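Local coordinates for protein glutaryl-CoA dehydrogenase (Mycobacterium smegmatis, PDB 3SF6) that is a flavoprotein of the acyl-CoA dehydrogenase family, forming a four-chain assembly that holds dihydroflavine-adenine dinucleotide, at residues R42-R47 against L74-M79; V69-L74 against R109-V114; A97-E102 against A272-L277; D133-D138 against G142-C147. One frame throughout, in Å; residues are numbered along the deposited sequence.

Contact 1 (R42-R47 against L74-M79); sequences RSVVQR and LGLLGM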
loop_
_atom_site.group_PDB
_atom_site.type_symbol
_atom_site.label_atom_id
_atom_site.label_comp_id
_atom_site.label_asym_id
_atom_site.label_seq_id
_atom_site.Cartn_x
_atom_site.Cartn_y
_atom_site.Cartn_z
ATOM N N ARG A 42 33.407 3.286 -5.408
ATOM C CA ARG A 42 32.609 4.152 -6.289
ATOM C C ARG A 42 33.411 4.531 -7.536
ATOM O O ARG A 42 32.882 4.540 -8.657
ATOM C CB ARG A 42 32.166 5.404 -5.536
ATOM C CG ARG A 42 31.254 6.323 -6.339
ATOM C CD ARG A 42 30.812 7.506 -5.508
ATOM N NE ARG A 42 29.976 7.097 -4.392
ATOM C CZ ARG A 42 29.600 7.891 -3.403
ATOM N NH1 ARG A 42 29.956 9.179 -3.388
ATOM N NH2 ARG A 42 28.856 7.430 -2.440
ATOM N N SER A 43 34.685 4.868 -7.355
ATOM C CA SER A 43 35.524 5.262 -8.489
ATOM C C SER A 43 35.720 4.117 -9.464
ATOM O O SER A 43 35.621 4.305 -10.680
ATOM C CB SER A 43 36.871 5.805 -8.000
ATOM O OG SER A 43 37.622 6.246 -9.114
ATOM N N VAL A 44 35.915 2.909 -8.939
ATOM C CA VAL A 44 36.018 1.705 -9.786
ATOM C C VAL A 44 34.729 1.518 -10.602
ATOM O O VAL A 44 34.776 1.244 -11.821
ATOM C CB VAL A 44 36.341 0.423 -8.973
ATOM C CG1 VAL A 44 36.292 -0.825 -9.878
ATOM C CG2 VAL A 44 37.724 0.506 -8.275
ATOM N N VAL A 45 33.583 1.697 -9.949
ATOM C CA VAL A 45 32.326 1.542 -10.638
ATOM C C VAL A 45 32.133 2.574 -11.732
ATOM O O VAL A 45 31.755 2.224 -12.865
ATOM C CB VAL A 45 31.168 1.539 -9.643
ATOM C CG1 VAL A 45 29.793 1.630 -10.358
ATOM C CG2 VAL A 45 31.303 0.286 -8.753
ATOM N N GLN A 46 32.440 3.824 -11.419
ATOM C CA GLN A 46 32.271 4.910 -12.385
ATOM C C GLN A 46 33.194 4.702 -13.589
ATOM O O GLN A 46 32.818 4.982 -14.715
ATOM C CB GLN A 46 32.511 6.270 -11.708
ATOM C CG GLN A 46 31.359 6.659 -10.755
ATOM C CD GLN A 46 31.642 7.899 -9.898
ATOM O OE1 GLN A 46 32.770 8.365 -9.807
ATOM N NE2 GLN A 46 30.606 8.413 -9.247
ATOM N N ARG A 47 34.389 4.179 -13.350
ATOM C CA ARG A 47 35.383 4.042 -14.416
ATOM C C ARG A 47 35.293 2.758 -15.225
ATOM O O ARG A 47 35.456 2.795 -16.463
ATOM C CB ARG A 47 36.784 4.243 -13.835
ATOM C CG ARG A 47 36.992 5.710 -13.356
ATOM C CD ARG A 47 38.392 5.968 -12.828
ATOM N NE ARG A 47 38.663 5.350 -11.518
ATOM C CZ ARG A 47 39.182 4.127 -11.327
ATOM N NH1 ARG A 47 39.517 3.351 -12.361
ATOM N NH2 ARG A 47 39.373 3.666 -10.084
ATOM N N LEU A 74 41.933 -5.478 -7.981
ATOM C CA LEU A 74 41.544 -4.265 -7.246
ATOM C C LEU A 74 41.190 -4.522 -5.781
ATOM O O LEU A 74 40.897 -3.571 -5.020
ATOM C CB LEU A 74 40.379 -3.535 -7.964
ATOM C CG LEU A 74 40.815 -2.768 -9.239
ATOM C CD1 LEU A 74 39.645 -2.427 -10.125
ATOM C CD2 LEU A 74 41.609 -1.499 -8.882
ATOM N N GLY A 75 41.178 -5.786 -5.365
ATOM C CA GLY A 75 40.937 -6.126 -3.950
ATOM C C GLY A 75 39.465 -6.328 -3.590
ATOM O O GLY A 75 39.099 -6.431 -2.396
ATOM N N LEU A 76 38.647 -6.496 -4.618
ATOM C CA LEU A 76 37.182 -6.499 -4.456
ATOM C C LEU A 76 36.534 -7.887 -4.388
ATOM O O LEU A 76 35.305 -7.978 -4.324
ATOM C CB LEU A 76 36.535 -5.634 -5.532
ATOM C CG LEU A 76 37.034 -4.197 -5.606
ATOM C CD1 LEU A 76 36.307 -3.454 -6.750
ATOM C CD2 LEU A 76 36.916 -3.438 -4.263
ATOM N N LEU A 77 37.336 -8.948 -4.401
ATOM C CA LEU A 77 36.831 -10.327 -4.283
ATOM C C LEU A 77 37.252 -10.897 -2.955
ATOM O O LEU A 77 38.431 -10.968 -2.633
ATOM C CB LEU A 77 37.341 -11.194 -5.441
ATOM C CG LEU A 77 36.923 -10.702 -6.834
ATOM C CD1 LEU A 77 37.465 -11.653 -7.887
ATOM C CD2 LEU A 77 35.381 -10.550 -6.981
ATOM N N GLY A 78 36.282 -11.339 -2.181
ATOM C CA GLY A 78 36.564 -11.840 -0.847
ATOM C C GLY A 78 36.783 -10.732 0.150
ATOM O O GLY A 78 37.476 -10.918 1.149
ATOM N N MET A 79 36.151 -9.582 -0.080
ATOM C CA MET A 79 36.421 -8.390 0.735
ATOM C C MET A 79 36.291 -8.574 2.240
ATOM O O MET A 79 37.072 -7.971 3.003
ATOM C CB MET A 79 35.506 -7.234 0.315
ATOM C CG MET A 79 35.857 -6.635 -1.021
ATOM S SD MET A 79 34.805 -5.255 -1.503
ATOM C CE MET A 79 33.371 -6.102 -2.201
#
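Val44 meets Leu74 and Leu76 through methyl groups alone, and the flat group beside them, the guanidinium of Arg47, stays with its own helix. Over one of its faces sits the backbone Ser43 O, displaced toward the rim. At its edge, in the plane, lies Ser43 OG. Arg47 NE gives Ser43 OG a hydrogen bond of 2.8 Å at 156°, and a weak bond from Arg47 NH2 goes to the same oxygen. The NE bond ties the guanidinium to the turn before it, and the NH2 bond adds little.

The contact itself is apolar. Val44 and Leu74 approach tip to tip, with Val44 CG1 3.7 Å from Leu74 CD1. Val44 CG2 stands 4.0 Å from the same methyl, so Leu74 CD1 faces both branches of the valine. Leu76 comes nearest the CG1 branch, its CD1 4.1 Å from Val44 CG1. That branch is anti to the backbone N (chi1 174°), and it is the one both leucines approach most closely. Val44 and Leu76 are buried, while Leu74 is exposed. On the same helix, Val45 packs on Leu101 of helix 91-104.

Gly75, between the two leucines, has positive phi and closes helix 64-73. Helix 32-49 is therefore packed against a Schellman-type helix end, within the helical N-terminal domain of the acyl-CoA dehydrogenase fold.

Contact 2 (V69-L74 against R109-V114); sequences VELGEL and RSLVSV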
loop_
_atom_site.group_PDB
_atom_site.type_symbol
_atom_site.label_atom_id
_atom_site.label_comp_id
_atom_site.label_asym_id
_atom_site.label_seq_id
_atom_site.Cartn_x
_atom_site.Cartn_y
_atom_site.Cartn_z
ATOM N N VAL A 69 39.135 -10.815 -13.049
ATOM C CA VAL A 69 40.533 -10.480 -12.823
ATOM C C VAL A 69 40.694 -9.021 -12.417
ATOM O O VAL A 69 41.423 -8.683 -11.480
ATOM C CB VAL A 69 41.410 -10.814 -14.053
ATOM C CG1 VAL A 69 42.824 -10.170 -13.883
ATOM C CG2 VAL A 69 41.496 -12.297 -14.195
ATOM N N GLU A 70 40.030 -8.132 -13.142
ATOM C CA GLU A 70 40.089 -6.713 -12.820
ATOM C C GLU A 70 39.663 -6.442 -11.379
ATOM O O GLU A 70 40.322 -5.693 -10.640
ATOM C CB GLU A 70 39.203 -5.919 -13.818
ATOM C CG GLU A 70 39.279 -4.427 -13.677
ATOM C CD GLU A 70 38.549 -3.674 -14.815
ATOM O OE1 GLU A 70 37.822 -4.319 -15.584
ATOM O OE2 GLU A 70 38.700 -2.428 -14.931
ATOM N N LEU A 71 38.515 -6.993 -11.000
ATOM C CA LEU A 71 37.970 -6.758 -9.666
ATOM C C LEU A 71 38.852 -7.389 -8.580
ATOM O O LEU A 71 39.109 -6.784 -7.542
ATOM C CB LEU A 71 36.550 -7.322 -9.566
ATOM C CG LEU A 71 35.536 -6.646 -10.480
ATOM C CD1 LEU A 71 34.173 -7.383 -10.451
ATOM C CD2 LEU A 71 35.403 -5.147 -10.106
ATOM N N GLY A 72 39.346 -8.595 -8.847
ATOM C CA GLY A 72 40.214 -9.274 -7.888
ATOM C C GLY A 72 41.502 -8.523 -7.660
ATOM O O GLY A 72 41.945 -8.365 -6.517
ATOM N N GLU A 73 42.123 -8.071 -8.758
ATOM C CA GLU A 73 43.367 -7.336 -8.650
ATOM C C GLU A 73 43.167 -5.988 -7.960
ATOM O O GLU A 73 44.095 -5.469 -7.368
ATOM C CB GLU A 73 44.059 -7.271 -10.009
ATOM C CG GLU A 73 44.494 -8.730 -10.411
ATOM C CD GLU A 73 45.408 -8.799 -11.639
ATOM O OE1 GLU A 73 45.513 -7.816 -12.393
ATOM O OE2 GLU A 73 45.967 -9.889 -11.875
ATOM N N LEU A 74 41.933 -5.478 -7.981
ATOM C CA LEU A 74 41.544 -4.265 -7.246
ATOM C C LEU A 74 41.190 -4.522 -5.781
ATOM O O LEU A 74 40.897 -3.571 -5.020
ATOM C CB LEU A 74 40.379 -3.535 -7.964
ATOM C CG LEU A 74 40.815 -2.768 -9.239
ATOM C CD1 LEU A 74 39.645 -2.427 -10.125
ATOM C CD2 LEU A 74 41.609 -1.499 -8.882
ATOM N N ARG A 109 27.361 -6.906 -8.880
ATOM C CA ARG A 109 27.461 -7.197 -7.460
ATOM C C ARG A 109 27.213 -8.705 -7.212
ATOM O O ARG A 109 27.832 -9.300 -6.306
ATOM C CB ARG A 109 26.479 -6.350 -6.655
ATOM C CG ARG A 109 26.718 -6.268 -5.135
ATOM C CD ARG A 109 26.040 -7.342 -4.296
ATOM N NE ARG A 109 24.621 -7.388 -4.585
ATOM C CZ ARG A 109 23.894 -8.441 -4.927
ATOM N NH1 ARG A 109 24.373 -9.692 -4.894
ATOM N NH2 ARG A 109 22.628 -8.249 -5.240
ATOM N N SER A 110 26.298 -9.309 -7.987
ATOM C CA SER A 110 26.031 -10.754 -7.859
ATOM C C SER A 110 27.259 -11.628 -8.130
ATOM O O SER A 110 27.498 -12.610 -7.439
ATOM C CB SER A 110 24.863 -11.234 -8.740
ATOM O OG SER A 110 23.652 -10.544 -8.468
ATOM N N LEU A 111 28.033 -11.289 -9.157
ATOM C CA LEU A 111 29.265 -11.994 -9.494
ATOM C C LEU A 111 30.195 -11.967 -8.284
ATOM O O LEU A 111 30.752 -12.993 -7.875
ATOM C CB LEU A 111 29.952 -11.359 -10.727
ATOM C CG LEU A 111 31.313 -11.970 -11.129
ATOM C CD1 LEU A 111 31.525 -11.762 -12.642
ATOM C CD2 LEU A 111 32.451 -11.340 -10.334
ATOM N N VAL A 112 30.287 -10.795 -7.661
ATOM C CA VAL A 112 31.114 -10.594 -6.474
ATOM C C VAL A 112 30.572 -11.341 -5.249
ATOM O O VAL A 112 31.350 -12.034 -4.562
ATOM C CB VAL A 112 31.239 -9.091 -6.137
ATOM C CG1 VAL A 112 31.979 -8.864 -4.811
ATOM C CG2 VAL A 112 31.986 -8.381 -7.240
ATOM N N SER A 113 29.273 -11.242 -4.971
ATOM C CA SER A 113 28.647 -11.974 -3.848
ATOM C C SER A 113 28.897 -13.483 -3.919
ATOM O O SER A 113 29.237 -14.108 -2.920
ATOM C CB SER A 113 27.118 -11.777 -3.837
ATOM O OG SER A 113 26.779 -10.461 -3.495
ATOM N N VAL A 114 28.720 -14.067 -5.109
ATOM C CA VAL A 114 28.922 -15.493 -5.286
ATOM C C VAL A 114 30.385 -15.832 -5.087
ATOM O O VAL A 114 30.727 -16.803 -4.413
ATOM C CB VAL A 114 28.455 -15.906 -6.692
ATOM C CG1 VAL A 114 29.115 -17.239 -7.133
ATOM C CG2 VAL A 114 26.898 -15.858 -6.729
#
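Leu71 reaches Leu111 and Val112 where helix 64-73 packs against helix 106-126. Both helices belong to the helical N-terminal domain of the acyl-CoA dehydrogenase fold. The closer part is the meeting of Leu71 with Val112. The leucine side chain stands roughly perpendicular to the valine, and Leu71 CD1 lies 4.0 Å from Val112 CG2. With CG1 placed opposite the backbone N (chi1 174°), CG2 is the valine methyl left to meet Leu71. Leu111 comes less near, with its CD2 4.3 Å from the same Leu71 CD1. One leucine methyl therefore serves both partners, and all three residues are buried. The joint is small, burying only 75 Å² in total.

Three residues of helix 64-73 that do not reach helix 106-126 are more open to solvent. Glu73 is exposed, and Val69 and Glu70 are partly so. Val69 and Glu73 pack on His143, and Glu70 on Arg48.

Helix 106-126 is covered differently. Val114 belongs to the pocket of dihydroflavine-adenine dinucleotide. The CB of Arg109 is directed away from segment 69-74, and its side chain forms a salt bridge with Glu102. Arg109 NH1 also gives a hydrogen bond of 2.9 Å to Ser113 OG, which lies 15° out of the guanidinium plane.

Contact 3 (A97-E102 against A272-L277); sequences ACLELE and AARDCL. With EDO (1,2-ethanediol), chain O.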
loop_
_atom_site.group_PDB
_atom_site.type_symbol
_atom_site.label_atom_id
_atom_site.label_comp_id
_atom_site.label_asym_id
_atom_site.label_seq_id
_atom_site.Cartn_x
_atom_site.Cartn_y
_atom_site.Cartn_z
ATOM N N ALA A 97 30.873 -1.169 0.169
ATOM C CA ALA A 97 31.385 -1.639 -1.123
ATOM C C ALA A 97 30.293 -2.266 -1.970
ATOM O O ALA A 97 30.204 -1.971 -3.177
ATOM C CB ALA A 97 32.546 -2.609 -0.921
ATOM N N CYS A 98 29.495 -3.157 -1.360
ATOM C CA CYS A 98 28.393 -3.776 -2.090
ATOM C C CYS A 98 27.388 -2.750 -2.583
ATOM O O CYS A 98 26.865 -2.851 -3.697
ATOM C CB CYS A 98 27.686 -4.800 -1.227
ATOM S SG CYS A 98 28.646 -6.306 -0.883
ATOM N N LEU A 99 27.095 -1.766 -1.748
ATOM C CA LEU A 99 26.156 -0.701 -2.145
ATOM C C LEU A 99 26.677 -0.013 -3.409
ATOM O O LEU A 99 25.930 0.203 -4.375
ATOM C CB LEU A 99 25.976 0.275 -0.965
ATOM C CG LEU A 99 24.897 1.353 -1.008
ATOM C CD1 LEU A 99 24.532 1.840 0.423
ATOM C CD2 LEU A 99 25.278 2.517 -1.945
ATOM N N GLU A 100 27.960 0.374 -3.401
ATOM C CA GLU A 100 28.540 1.021 -4.589
ATOM C C GLU A 100 28.534 0.129 -5.826
ATOM O O GLU A 100 28.242 0.597 -6.923
ATOM C CB GLU A 100 29.953 1.519 -4.288
ATOM C CG GLU A 100 29.996 2.603 -3.194
ATOM C CD GLU A 100 29.157 3.842 -3.505
ATOM O OE1 GLU A 100 28.986 4.219 -4.687
ATOM O OE2 GLU A 100 28.680 4.461 -2.526
ATOM N N LEU A 101 28.844 -1.151 -5.665
ATOM C CA LEU A 101 28.853 -2.104 -6.801
ATOM C C LEU A 101 27.477 -2.218 -7.423
ATOM O O LEU A 101 27.343 -2.167 -8.650
ATOM C CB LEU A 101 29.345 -3.485 -6.356
ATOM C CG LEU A 101 30.818 -3.595 -6.072
ATOM C CD1 LEU A 101 31.152 -4.908 -5.343
ATOM C CD2 LEU A 101 31.603 -3.456 -7.354
ATOM N N GLU A 102 26.448 -2.318 -6.584
ATOM C CA GLU A 102 25.090 -2.494 -7.073
ATOM C C GLU A 102 24.497 -1.214 -7.663
ATOM O O GLU A 102 23.660 -1.260 -8.568
ATOM C CB GLU A 102 24.227 -3.084 -5.946
ATOM C CG GLU A 102 22.860 -3.551 -6.372
ATOM C CD GLU A 102 22.384 -4.831 -5.671
ATOM O OE1 GLU A 102 22.986 -5.253 -4.651
ATOM O OE2 GLU A 102 21.386 -5.389 -6.161
ATOM N N ALA A 272 21.230 0.230 -5.817
ATOM C CA ALA A 272 20.300 0.313 -6.933
ATOM C C ALA A 272 19.225 1.359 -6.603
ATOM O O ALA A 272 18.881 2.221 -7.438
ATOM C CB ALA A 272 19.652 -1.098 -7.222
ATOM N N ALA A 273 18.711 1.321 -5.373
ATOM C CA ALA A 273 17.708 2.334 -4.957
ATOM C C ALA A 273 18.256 3.742 -5.079
ATOM O O ALA A 273 17.585 4.650 -5.620
ATOM C CB ALA A 273 17.221 2.086 -3.514
ATOM N N ARG A 274 19.440 3.944 -4.522
ATOM C CA ARG A 274 20.082 5.273 -4.577
ATOM C C ARG A 274 20.231 5.803 -5.989
ATOM O O ARG A 274 19.941 6.976 -6.267
ATOM C CB ARG A 274 21.428 5.241 -3.853
ATOM C CG ARG A 274 22.054 6.625 -3.688
ATOM C CD ARG A 274 23.485 6.547 -3.288
ATOM N NE ARG A 274 24.345 6.082 -4.375
ATOM C CZ ARG A 274 25.573 5.626 -4.217
ATOM N NH1 ARG A 274 26.134 5.582 -3.021
ATOM N NH2 ARG A 274 26.271 5.239 -5.290
ATOM N N ASP A 275 20.745 4.961 -6.880
ATOM C CA ASP A 275 20.975 5.357 -8.258
ATOM C C ASP A 275 19.640 5.797 -8.880
ATOM O O ASP A 275 19.565 6.821 -9.565
ATOM C CB ASP A 275 21.575 4.171 -9.032
ATOM C CG ASP A 275 22.424 4.615 -10.188
ATOM O OD1 ASP A 275 23.327 5.486 -9.903
ATOM O OD2 ASP A 275 22.328 4.047 -11.326
ATOM N N CYS A 276 18.573 5.043 -8.609
ATOM C CA CYS A 276 17.264 5.422 -9.122
ATOM C C CYS A 276 16.734 6.724 -8.491
ATOM O O CYS A 276 16.169 7.562 -9.190
ATOM C CB CYS A 276 16.260 4.301 -8.890
ATOM S SG CYS A 276 16.591 2.798 -9.843
ATOM N N LEU A 277 16.871 6.852 -7.181
ATOM C CA LEU A 277 16.408 8.056 -6.477
ATOM C C LEU A 277 17.156 9.292 -6.976
ATOM O O LEU A 277 16.524 10.314 -7.281
ATOM C CB LEU A 277 16.553 7.878 -4.975
ATOM C CG LEU A 277 16.278 9.069 -4.095
ATOM C CD1 LEU A 277 14.887 9.659 -4.381
ATOM C CD2 LEU A 277 16.386 8.641 -2.622
HETATM C C1 EDO O . 25.368 5.554 0.550
HETATM O O1 EDO O . 25.471 6.521 -0.449
HETATM C C2 EDO O . 26.565 5.706 1.518
HETATM O O2 EDO O . 27.803 5.374 0.886
#
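Leu99 comes first along helix 91-104, running across Arg274. Its CD2 lies over one face of the Arg274 guanidinium, 3.4 Å from Arg274 NH1. Its other methyl, CD1, stands 3.8 Å from C1 of a bound 1,2-ethanediol, probably from the crystallisation liquor.

Glu100 follows and makes the polar link. Its CB points away from the partner helix, but the chain bends at chi2 (-58°) and brings the carboxylate back. Arg274 grips it end-on with two nitrogens. The NH1 bond to Glu100 OE2 is 2.8 Å long, and the NH2 bond to Glu100 OE1 is 3.0 Å. Both are nearly straight and run in the guanidinium plane. The carboxylate is turned 36° from that plane, so OE1 is met from above its own plane and OE2 on the syn side but out of plane. Arg274 NH1 also bonds to the ethanediol O1, at 2.8 Å. OE2 has a second salt bridge with Arg42, and sharing one carboxylate probably eases the closeness of the two arginines.

This salt bridge joins the N-terminal helical domain of the acyl-CoA dehydrogenase fold to the C-terminal one. The short helix segments cross at -50°, with axes 8.9 Å apart.

At Glu102 the packing turns apolar. Its CG lies 4.1 Å from Ala272 CB, at the nearest backbone approach. The Glu102 carboxylate is held by Ser106 as well as by Arg109. Ala272 also packs on His371 and Leu375 of helix 368-380.

Contact 4 (D133-D138 against G142-C147); sequences DQWLPD and GHRIGC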
loop_
_atom_site.group_PDB
_atom_site.type_symbol
_atom_site.label_atom_id
_atom_site.label_comp_id
_atom_site.label_asym_id
_atom_site.label_seq_id
_atom_site.Cartn_x
_atom_site.Cartn_y
_atom_site.Cartn_z
ATOM N N ASP A 133 44.284 -23.511 0.611
ATOM C CA ASP A 133 45.550 -23.091 0.047
ATOM C C ASP A 133 45.526 -23.234 -1.476
ATOM O O ASP A 133 46.136 -22.433 -2.189
ATOM C CB ASP A 133 46.696 -23.921 0.652
ATOM C CG ASP A 133 46.928 -23.648 2.136
ATOM O OD1 ASP A 133 46.531 -22.571 2.627
ATOM O OD2 ASP A 133 47.592 -24.508 2.798
ATOM N N GLN A 134 44.812 -24.233 -1.978
ATOM C CA GLN A 134 44.758 -24.463 -3.423
ATOM C C GLN A 134 43.938 -23.386 -4.137
ATOM O O GLN A 134 44.339 -22.910 -5.192
ATOM C CB GLN A 134 44.208 -25.832 -3.746
ATOM C CG GLN A 134 43.994 -26.034 -5.245
ATOM C CD GLN A 134 43.701 -27.468 -5.653
ATOM O OE1 GLN A 134 43.624 -28.386 -4.816
ATOM N NE2 GLN A 134 43.519 -27.669 -6.965
ATOM N N TRP A 135 42.794 -23.029 -3.556
ATOM C CA TRP A 135 41.774 -22.247 -4.241
ATOM C C TRP A 135 41.713 -20.794 -3.831
ATOM O O TRP A 135 41.495 -19.946 -4.690
ATOM C CB TRP A 135 40.382 -22.885 -4.067
ATOM C CG TRP A 135 40.245 -24.137 -4.905
ATOM C CD1 TRP A 135 40.296 -25.423 -4.478
ATOM C CD2 TRP A 135 40.097 -24.191 -6.330
ATOM N NE1 TRP A 135 40.180 -26.284 -5.547
ATOM C CE2 TRP A 135 40.045 -25.549 -6.694
ATOM C CE3 TRP A 135 39.982 -23.219 -7.327
ATOM C CZ2 TRP A 135 39.890 -25.964 -8.025
ATOM C CZ3 TRP A 135 39.849 -23.623 -8.630
ATOM C CH2 TRP A 135 39.821 -24.994 -8.974
ATOM N N LEU A 136 41.849 -20.471 -2.548
ATOM C CA LEU A 136 41.465 -19.112 -2.128
ATOM C C LEU A 136 42.325 -17.981 -2.708
ATOM O O LEU A 136 41.762 -16.959 -3.154
ATOM C CB LEU A 136 41.310 -18.985 -0.599
ATOM C CG LEU A 136 40.192 -19.786 0.044
ATOM C CD1 LEU A 136 40.205 -19.624 1.581
ATOM C CD2 LEU A 136 38.831 -19.410 -0.558
ATOM N N PRO A 137 43.662 -18.130 -2.763
ATOM C CA PRO A 137 44.396 -16.961 -3.311
ATOM C C PRO A 137 44.091 -16.673 -4.780
ATOM O O PRO A 137 43.949 -15.517 -5.167
ATOM C CB PRO A 137 45.869 -17.357 -3.136
ATOM C CG PRO A 137 45.830 -18.321 -1.920
ATOM C CD PRO A 137 44.561 -19.108 -2.123
ATOM N N ASP A 138 43.918 -17.711 -5.594
ATOM C CA ASP A 138 43.552 -17.488 -6.988
ATOM C C ASP A 138 42.099 -17.006 -7.190
ATOM O O ASP A 138 41.789 -16.348 -8.193
ATOM C CB ASP A 138 43.734 -18.748 -7.811
ATOM C CG ASP A 138 45.203 -19.056 -8.135
ATOM O OD1 ASP A 138 46.107 -18.211 -7.918
ATOM O OD2 ASP A 138 45.410 -20.175 -8.641
ATOM N N GLY A 142 40.851 -13.253 -8.710
ATOM C CA GLY A 142 39.958 -13.353 -9.829
ATOM C C GLY A 142 40.427 -14.265 -10.941
ATOM O O GLY A 142 39.716 -14.416 -11.948
ATOM N N HIS A 143 41.602 -14.882 -10.757
ATOM C CA HIS A 143 42.078 -15.790 -11.791
ATOM C C HIS A 143 41.357 -17.118 -11.841
ATOM O O HIS A 143 41.362 -17.741 -12.892
ATOM C CB HIS A 143 43.571 -15.957 -11.697
ATOM C CG HIS A 143 44.285 -14.750 -12.178
ATOM N ND1 HIS A 143 44.526 -13.667 -11.364
ATOM C CD2 HIS A 143 44.681 -14.391 -13.426
ATOM C CE1 HIS A 143 45.124 -12.726 -12.070
ATOM N NE2 HIS A 143 45.225 -13.139 -13.325
ATOM N N ARG A 144 40.672 -17.510 -10.751
ATOM C CA ARG A 144 39.779 -18.666 -10.756
ATOM C C ARG A 144 38.424 -18.194 -10.222
ATOM O O ARG A 144 38.349 -17.473 -9.213
ATOM C CB ARG A 144 40.339 -19.795 -9.902
ATOM C CG ARG A 144 41.637 -20.400 -10.431
ATOM C CD ARG A 144 41.450 -21.149 -11.725
ATOM N NE ARG A 144 42.715 -21.702 -12.217
ATOM C CZ ARG A 144 43.427 -21.163 -13.207
ATOM N NH1 ARG A 144 43.040 -20.025 -13.795
ATOM N NH2 ARG A 144 44.565 -21.746 -13.612
ATOM N N ILE A 145 37.375 -18.543 -10.951
ATOM C CA ILE A 145 36.018 -18.118 -10.634
ATOM C C ILE A 145 35.263 -19.277 -9.983
ATOM O O ILE A 145 35.361 -20.428 -10.435
ATOM C CB ILE A 145 35.280 -17.610 -11.868
ATOM C CG1 ILE A 145 35.934 -16.337 -12.383
ATOM C CG2 ILE A 145 33.785 -17.400 -11.546
ATOM C CD1 ILE A 145 35.307 -15.810 -13.706
ATOM N N GLY A 146 34.548 -18.974 -8.912
ATOM C CA GLY A 146 33.689 -19.945 -8.248
ATOM C C GLY A 146 32.200 -19.744 -8.488
ATOM O O GLY A 146 31.731 -18.672 -8.902
ATOM N N CYS A 147 31.446 -20.787 -8.181
ATOM C CA CYS A 147 29.989 -20.714 -8.118
ATOM C C CYS A 147 29.529 -21.596 -6.973
ATOM O O CYS A 147 30.333 -22.361 -6.405
ATOM C CB CYS A 147 29.340 -21.121 -9.444
ATOM S SG CYS A 147 29.546 -22.853 -9.919
#
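A Schellman motif ends helix 129-140, and the contact joins Asp138 in the helix to Arg144 just beyond that end. Gly142 carries the positive phi, and the chain then enters strand 146-149, which lies parallel to strand 190-197.

Asp138 O accepts a hydrogen bond of 3.0 Å from Arg144 N, at 155°. The donor sits well above the carbonyl plane, 55° out of it. Ser141 OG is a second partner of the same oxygen. The bond holds the start of the outgoing chain against the last turns of the helix.

Next to this bond, the side chains of Asp138 and Arg144 run alongside each other in one direction, with Asp138 CB 3.7 Å from Arg144 CG. Their charged ends do not touch: Asp138 OD2 is 4.7 Å from Arg144 NE. Arg144 bends at chi2 (-68°), and its NH1 instead bonds to His143 O at 3.0 Å.

Trp135 adds the remaining apolar contact and also packs on Val190. Its side chain is set nearly square to that of Arg144. Arg144 CB lies at the edge of the indole, near the ring plane, 4.1 Å from Trp135 CZ3.

In the fold
Contacts 1 and 2 share Leu74, and their centres are 8 Å apart. A probable hydrogen bond, Leu76 N to Leu71 O at 3.0 Å, ties them together. Contact 1 reaches contact 3 through Arg42 NH2, which bridges to Glu100 OE2 at 3.0 Å. Contact 2 reaches it through Arg109 NE, 2.7 Å from Glu102 OE1. Contact 4 adjoins contact 2, where Val114 CG1 packs 3.5 Å from Gly146 O, but it stays about 13 Å from contact 3 at the nearest atoms. The side chains of Leu111 in contact 2 and Glu102 in contact 3 lie about 10 and 11 Å from a bound dihydroflavine-adenine dinucleotide.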